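Local coordinates for Lmo0325 protein (Listeria monocytogenes EGD-e, PDB 4RYK), which probably binds DNA through an N-terminal helix-turn-helix domain, as a putative transcriptional regulator of the Rgg type with a helical-repeat C-terminal domain, at residues C204-L214 against A223-S234. Residues are numbered along the deposited sequence; the frame is centred on the assembly and turned at random.
Sequences CHLFANLTDEL and ANLVLEKLKEAS
Phe-207 and Val-226 are reciprocal knobs that interdigitate between two successive antiparallel helices, a worked example of knobs-into-holes packing in a helical hairpin. The axes of segments 204-214 and 223-234 approach to 8.6 Å, with their N-to-C directions 158° apart. Phe-207 enters the hole formed by Val-226, Lys-229, Leu-230 and Ala-233. Its ring lies flat beneath the Lys-229 methylene: CB of Lys-229 stands 3.6 Å from the centroid of the Phe-207 ring and only 8° off the ring normal, a CH-pi contact over the centre of the face. Beyond CB the Lys-229 chain kinks, carrying its amine off from helix 204-214. Ala-233 CB meets the same ring at its edge.

In return, Val-226 fits among Phe-207, Leu-210, Thr-211 and Leu-214. Its two methyls divide the work: CG1, anti to the backbone N (chi1 180°), reaches Thr-211 OG1 at 3.2 Å, while CG2 meets Leu-214 CD1 at 3.7 Å. The Thr-211 hydroxyl donates to Phe-207 O, one turn back in its own helix, over 2.7 Å, which probably lets it sit against this methyl; Thr-211 N bonds that carbonyl from the opposite face. Nearer the start of segment 204-214, Leu-230 CD1 packs 3.5 Å from Cys-204 O.

Within the Rgg-type C-terminal domain, helices 197-216 and 220-235 form this hairpin. Helix 176-193 adds Met-186 against Phe-207, whose ring also meets Tyr-190 edge-to-face, while helix 243-259 places Tyr-245 against Cys-204 and Ile-256 against Leu-227.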
ATOM      1  N   CYS A 204      -2.797  11.852   2.836  1.00 33.98           N
ATOM      2  CA  CYS A 204      -3.701  11.888   3.976  1.00 34.00           C
ATOM      3  C   CYS A 204      -3.035  12.402   5.220  1.00 34.98           C
ATOM      4  O   CYS A 204      -3.549  13.286   5.892  1.00 35.71           O
ATOM      5  CB  CYS A 204      -4.293  10.525   4.290  1.00 36.31           C
ATOM      6  SG  CYS A 204      -5.556   9.967   3.103  1.00 39.24           S
ATOM      7  N   HIS A 205      -1.876  11.848   5.506  1.00 36.07           N
ATOM      8  CA  HIS A 205      -1.082  12.262   6.624  1.00 37.11           C
ATOM      9  C   HIS A 205      -0.735  13.763   6.566  1.00 37.46           C
ATOM     10  O   HIS A 205      -0.814  14.473   7.557  1.00 39.13           O
ATOM     11  CB  HIS A 205       0.185  11.441   6.605  1.00 40.37           C
ATOM     12  CG  HIS A 205       1.145  11.817   7.665  1.00 46.11           C
ATOM     13  ND1 HIS A 205       0.988  11.436   8.974  1.00 54.90           N
ATOM     14  CD2 HIS A 205       2.268  12.572   7.623  1.00 60.78           C
ATOM     15  CE1 HIS A 205       1.981  11.923   9.699  1.00 56.82           C
ATOM     16  NE2 HIS A 205       2.773  12.620   8.901  1.00 57.94           N
ATOM     17  N   LEU A 206      -0.299  14.230   5.412  1.00 34.85           N
ATOM     18  CA  LEU A 206       0.065  15.631   5.288  1.00 34.95           C
ATOM     19  C   LEU A 206      -1.187  16.496   5.480  1.00 36.11           C
ATOM     20  O   LEU A 206      -1.150  17.493   6.193  1.00 36.90           O
ATOM     21  CB  LEU A 206       0.627  15.887   3.908  1.00 38.39           C
ATOM     22  CG  LEU A 206       0.825  17.378   3.566  1.00 44.75           C
ATOM     23  CD1 LEU A 206       1.728  18.022   4.609  1.00 49.74           C
ATOM     24  CD2 LEU A 206       1.417  17.560   2.195  1.00 46.26           C
ATOM     25  N   PHE A 207      -2.299  16.141   4.847  1.00 35.86           N
ATOM     26  CA  PHE A 207      -3.502  16.956   4.938  1.00 36.18           C
ATOM     27  C   PHE A 207      -4.033  16.980   6.368  1.00 38.52           C
ATOM     28  O   PHE A 207      -4.579  18.001   6.815  1.00 40.93           O
ATOM     29  CB  PHE A 207      -4.619  16.450   4.039  1.00 39.76           C
ATOM     30  CG  PHE A 207      -4.400  16.658   2.556  1.00 40.90           C
ATOM     31  CD1 PHE A 207      -3.913  17.841   2.058  1.00 40.44           C
ATOM     32  CD2 PHE A 207      -4.734  15.664   1.667  1.00 38.22           C
ATOM     33  CE1 PHE A 207      -3.756  18.029   0.706  1.00 39.24           C
ATOM     34  CE2 PHE A 207      -4.578  15.837   0.320  1.00 39.17           C
ATOM     35  CZ  PHE A 207      -4.071  17.038  -0.164  1.00 39.88           C
ATOM     36  N   ALA A 208      -3.928  15.848   7.067  1.00 36.56           N
ATOM     37  CA  ALA A 208      -4.288  15.796   8.500  1.00 38.12           C
ATOM     38  C   ALA A 208      -3.458  16.769   9.314  1.00 36.35           C
ATOM     39  O   ALA A 208      -4.005  17.535  10.100  1.00 36.98           O
ATOM     40  CB  ALA A 208      -4.066  14.420   9.047  1.00 35.26           C
ATOM     41  N   ASN A 209      -2.143  16.746   9.095  1.00 38.41           N
ATOM     42  CA  ASN A 209      -1.229  17.672   9.793  1.00 41.53           C
ATOM     43  C   ASN A 209      -1.522  19.125   9.560  1.00 40.87           C
ATOM     44  O   ASN A 209      -1.491  19.929  10.497  1.00 40.27           O
ATOM     45  CB  ASN A 209       0.232  17.406   9.455  1.00 43.18           C
ATOM     46  CG  ASN A 209       0.765  16.154  10.127  1.00 48.93           C
ATOM     47  OD1 ASN A 209       0.135  15.565  10.989  1.00 49.97           O
ATOM     48  ND2 ASN A 209       1.945  15.757   9.735  1.00 53.41           N
ATOM     49  N   LEU A 210      -1.797  19.473   8.315  1.00 40.51           N
ATOM     50  CA  LEU A 210      -2.131  20.861   7.999  1.00 42.32           C
ATOM     51  C   LEU A 210      -3.454  21.291   8.616  1.00 42.68           C
ATOM     52  O   LEU A 210      -3.570  22.410   9.137  1.00 40.50           O
ATOM     53  CB  LEU A 210      -2.255  21.049   6.511  1.00 44.36           C
ATOM     54  CG  LEU A 210      -0.963  20.877   5.731  1.00 49.48           C
ATOM     55  CD1 LEU A 210      -1.257  21.077   4.244  1.00 52.15           C
ATOM     56  CD2 LEU A 210       0.124  21.839   6.216  1.00 53.66           C
ATOM     57  N   THR A 211      -4.451  20.405   8.553  1.00 39.93           N
ATOM     58  CA  THR A 211      -5.759  20.732   9.076  1.00 40.91           C
ATOM     59  C   THR A 211      -5.607  21.022  10.565  1.00 43.03           C
ATOM     60  O   THR A 211      -6.164  21.985  11.089  1.00 46.16           O
ATOM     61  CB  THR A 211      -6.760  19.604   8.841  1.00 39.95           C
ATOM     62  OG1 THR A 211      -6.871  19.316   7.442  1.00 40.79           O
ATOM     63  CG2 THR A 211      -8.099  19.954   9.344  1.00 43.48           C
ATOM     64  N   ASP A 212      -4.870  20.158  11.242  1.00 45.48           N
ATOM     65  CA  ASP A 212      -4.630  20.283  12.672  1.00 49.34           C
ATOM     66  C   ASP A 212      -3.980  21.632  12.960  1.00 50.84           C
ATOM     67  O   ASP A 212      -4.409  22.375  13.854  1.00 52.13           O
ATOM     68  CB  ASP A 212      -3.719  19.147  13.153  1.00 51.41           C
ATOM     69  CG  ASP A 212      -3.473  19.185  14.664  1.00 57.98           C
ATOM     70  OD1 ASP A 212      -2.659  20.007  15.112  1.00 66.07           O
ATOM     71  OD2 ASP A 212      -4.078  18.392  15.410  1.00 59.41           O
ATOM     72  N   GLU A 213      -2.962  21.966  12.183  1.00 50.76           N
ATOM     73  CA  GLU A 213      -2.224  23.225  12.439  1.00 54.61           C
ATOM     74  C   GLU A 213      -3.066  24.452  12.132  1.00 51.48           C
ATOM     75  O   GLU A 213      -2.959  25.479  12.809  1.00 51.26           O
ATOM     76  CB  GLU A 213      -0.905  23.260  11.664  1.00 58.40           C
ATOM     77  CG  GLU A 213       0.110  24.235  12.256  1.00 74.74           C
ATOM     78  CD  GLU A 213       0.525  23.810  13.655  1.00 81.96           C
ATOM     79  OE1 GLU A 213       1.170  22.740  13.787  1.00 97.02           O
ATOM     80  OE2 GLU A 213       0.155  24.511  14.617  1.00 80.83           O
ATOM     81  N   LEU A 214      -3.924  24.351  11.123  1.00 47.86           N
ATOM     82  CA  LEU A 214      -4.771  25.470  10.766  1.00 47.95           C
ATOM     83  C   LEU A 214      -5.833  25.687  11.807  1.00 49.45           C
ATOM     84  O   LEU A 214      -6.183  26.844  12.129  1.00 52.44           O
ATOM     85  CB  LEU A 214      -5.432  25.274   9.422  1.00 47.67           C
ATOM     86  CG  LEU A 214      -4.408  25.380   8.319  1.00 49.03           C
ATOM     87  CD1 LEU A 214      -4.983  24.770   7.052  1.00 47.88           C
ATOM     88  CD2 LEU A 214      -3.925  26.822   8.137  1.00 51.75           C
ATOM     89  N   ALA A 223      -8.803  25.657   7.056  1.00 45.89           N
ATOM     90  CA  ALA A 223      -8.923  24.360   7.680  1.00 46.10           C
ATOM     91  C   ALA A 223     -10.003  23.575   6.972  1.00 43.80           C
ATOM     92  O   ALA A 223      -9.819  22.412   6.693  1.00 45.32           O
ATOM     93  CB  ALA A 223      -9.249  24.478   9.157  1.00 44.68           C
ATOM     94  N   ASN A 224     -11.107  24.221   6.659  1.00 44.91           N
ATOM     95  CA  ASN A 224     -12.173  23.596   5.886  1.00 45.88           C
ATOM     96  C   ASN A 224     -11.691  23.175   4.534  1.00 45.84           C
ATOM     97  O   ASN A 224     -12.015  22.088   4.078  1.00 43.73           O
ATOM     98  CB  ASN A 224     -13.395  24.525   5.747  1.00 48.92           C
ATOM     99  CG  ASN A 224     -14.346  24.393   6.931  1.00 50.26           C
ATOM    100  OD1 ASN A 224     -14.816  23.306   7.209  1.00 51.81           O
ATOM    101  ND2 ASN A 224     -14.574  25.469   7.666  1.00 47.56           N
ATOM    102  N   LEU A 225     -10.882  23.999   3.892  1.00 47.37           N
ATOM    103  CA  LEU A 225     -10.395  23.599   2.567  1.00 49.99           C
ATOM    104  C   LEU A 225      -9.554  22.355   2.630  1.00 46.90           C
ATOM    105  O   LEU A 225      -9.724  21.417   1.832  1.00 45.66           O
ATOM    106  CB  LEU A 225      -9.604  24.727   1.900  1.00 51.92           C
ATOM    107  CG  LEU A 225     -10.505  25.914   1.550  1.00 58.42           C
ATOM    108  CD1 LEU A 225      -9.700  27.106   1.070  1.00 57.98           C
ATOM    109  CD2 LEU A 225     -11.592  25.528   0.546  1.00 59.07           C
ATOM    110  N   VAL A 226      -8.617  22.345   3.572  1.00 43.09           N
ATOM    111  CA  VAL A 226      -7.703  21.229   3.688  1.00 41.42           C
ATOM    112  C   VAL A 226      -8.423  19.949   4.161  1.00 43.08           C
ATOM    113  O   VAL A 226      -8.148  18.865   3.664  1.00 40.15           O
ATOM    114  CB  VAL A 226      -6.526  21.566   4.603  1.00 41.32           C
ATOM    115  CG1 VAL A 226      -5.602  20.377   4.704  1.00 41.55           C
ATOM    116  CG2 VAL A 226      -5.738  22.743   4.045  1.00 43.16           C
ATOM    117  N   LEU A 227      -9.353  20.090   5.104  1.00 43.83           N
ATOM    118  CA  LEU A 227     -10.163  18.967   5.533  1.00 42.56           C
ATOM    119  C   LEU A 227     -10.887  18.325   4.360  1.00 44.57           C
ATOM    120  O   LEU A 227     -10.936  17.088   4.254  1.00 40.59           O
ATOM    121  CB  LEU A 227     -11.184  19.378   6.607  1.00 43.08           C
ATOM    122  CG  LEU A 227     -12.201  18.309   7.034  1.00 43.43           C
ATOM    123  CD1 LEU A 227     -11.534  17.072   7.611  1.00 44.13           C
ATOM    124  CD2 LEU A 227     -13.148  18.832   8.077  1.00 46.20           C
ATOM    125  N   GLU A 228     -11.452  19.139   3.475  1.00 44.44           N
ATOM    126  CA  GLU A 228     -12.164  18.591   2.311  1.00 45.66           C
ATOM    127  C   GLU A 228     -11.214  17.705   1.473  1.00 44.77           C
ATOM    128  O   GLU A 228     -11.615  16.665   0.912  1.00 40.24           O
ATOM    129  CB  GLU A 228     -12.787  19.749   1.532  1.00 55.96           C
ATOM    130  CG  GLU A 228     -13.363  19.443   0.158  1.00 72.38           C
ATOM    131  CD  GLU A 228     -13.495  20.703  -0.759  1.00 88.89           C
ATOM    132  OE1 GLU A 228     -13.614  21.869  -0.251  1.00 81.96           O
ATOM    133  OE2 GLU A 228     -13.470  20.511  -2.016  1.00 90.46           O
ATOM    134  N   LYS A 229      -9.940  18.077   1.412  1.00 40.87           N
ATOM    135  CA  LYS A 229      -8.964  17.271   0.691  1.00 41.31           C
ATOM    136  C   LYS A 229      -8.647  15.994   1.417  1.00 39.47           C
ATOM    137  O   LYS A 229      -8.424  14.974   0.794  1.00 38.26           O
ATOM    138  CB  LYS A 229      -7.640  17.991   0.517  1.00 41.96           C
ATOM    139  CG  LYS A 229      -7.709  19.223  -0.363  1.00 44.40           C
ATOM    140  CD  LYS A 229      -7.883  18.897  -1.835  1.00 47.56           C
ATOM    141  CE  LYS A 229      -8.704  20.037  -2.428  1.00 53.28           C
ATOM    142  NZ  LYS A 229      -8.559  20.070  -3.863  1.00 58.89           N
ATOM    143  N   LEU A 230      -8.545  16.078   2.732  1.00 39.45           N
ATOM    144  CA  LEU A 230      -8.311  14.889   3.542  1.00 38.83           C
ATOM    145  C   LEU A 230      -9.503  13.909   3.347  1.00 39.35           C
ATOM    146  O   LEU A 230      -9.300  12.721   3.184  1.00 36.27           O
ATOM    147  CB  LEU A 230      -8.166  15.274   4.998  1.00 38.74           C
ATOM    148  CG  LEU A 230      -8.178  14.090   5.957  1.00 38.77           C
ATOM    149  CD1 LEU A 230      -7.013  13.188   5.681  1.00 39.71           C
ATOM    150  CD2 LEU A 230      -8.082  14.570   7.382  1.00 41.19           C
ATOM    151  N   LYS A 231     -10.721  14.428   3.373  1.00 39.11           N
ATOM    152  CA  LYS A 231     -11.921  13.624   3.120  1.00 43.35           C
ATOM    153  C   LYS A 231     -11.842  12.965   1.753  1.00 41.86           C
ATOM    154  O   LYS A 231     -11.969  11.736   1.635  1.00 41.23           O
ATOM    155  CB  LYS A 231     -13.189  14.453   3.160  1.00 47.90           C
ATOM    156  CG  LYS A 231     -13.602  14.937   4.533  1.00 55.74           C
ATOM    157  CD  LYS A 231     -14.325  13.851   5.303  1.00 64.13           C
ATOM    158  CE  LYS A 231     -14.941  14.339   6.621  1.00 68.89           C
ATOM    159  NZ  LYS A 231     -15.808  13.257   7.192  1.00 65.72           N
ATOM    160  N   GLU A 232     -11.592  13.768   0.724  1.00 38.61           N
ATOM    161  CA  GLU A 232     -11.506  13.232  -0.621  1.00 41.06           C
ATOM    162  C   GLU A 232     -10.409  12.193  -0.768  1.00 37.42           C
ATOM    163  O   GLU A 232     -10.608  11.093  -1.335  1.00 38.29           O
ATOM    164  CB  GLU A 232     -11.268  14.361  -1.597  1.00 43.61           C
ATOM    165  CG  GLU A 232     -11.259  13.929  -3.043  1.00 47.04           C
ATOM    166  CD  GLU A 232     -10.848  15.077  -3.965  1.00 49.18           C
ATOM    167  OE1 GLU A 232      -9.658  15.378  -4.110  1.00 47.52           O
ATOM    168  OE2 GLU A 232     -11.740  15.688  -4.524  1.00 52.95           O
ATOM    169  N   ALA A 233      -9.241  12.527  -0.285  1.00 35.55           N
ATOM    170  CA  ALA A 233      -8.089  11.626  -0.401  1.00 35.56           C
ATOM    171  C   ALA A 233      -8.392  10.294   0.294  1.00 35.90           C
ATOM    172  O   ALA A 233      -8.138   9.239  -0.261  1.00 35.89           O
ATOM    173  CB  ALA A 233      -6.857  12.263   0.205  1.00 36.25           C
ATOM    174  N   SER A 234      -8.975  10.355   1.493  1.00 37.54           N
ATOM    175  CA  SER A 234      -9.250   9.155   2.298  1.00 37.28           C
ATOM    176  C   SER A 234     -10.399   8.291   1.727  1.00 38.17           C
ATOM    177  O   SER A 234     -10.532   7.122   2.077  1.00 37.47           O
ATOM    178  CB  SER A 234      -9.514   9.546   3.749  1.00 36.25           C
ATOM    179  OG  SER A 234     -10.698  10.285   3.865  1.00 38.55           O
TER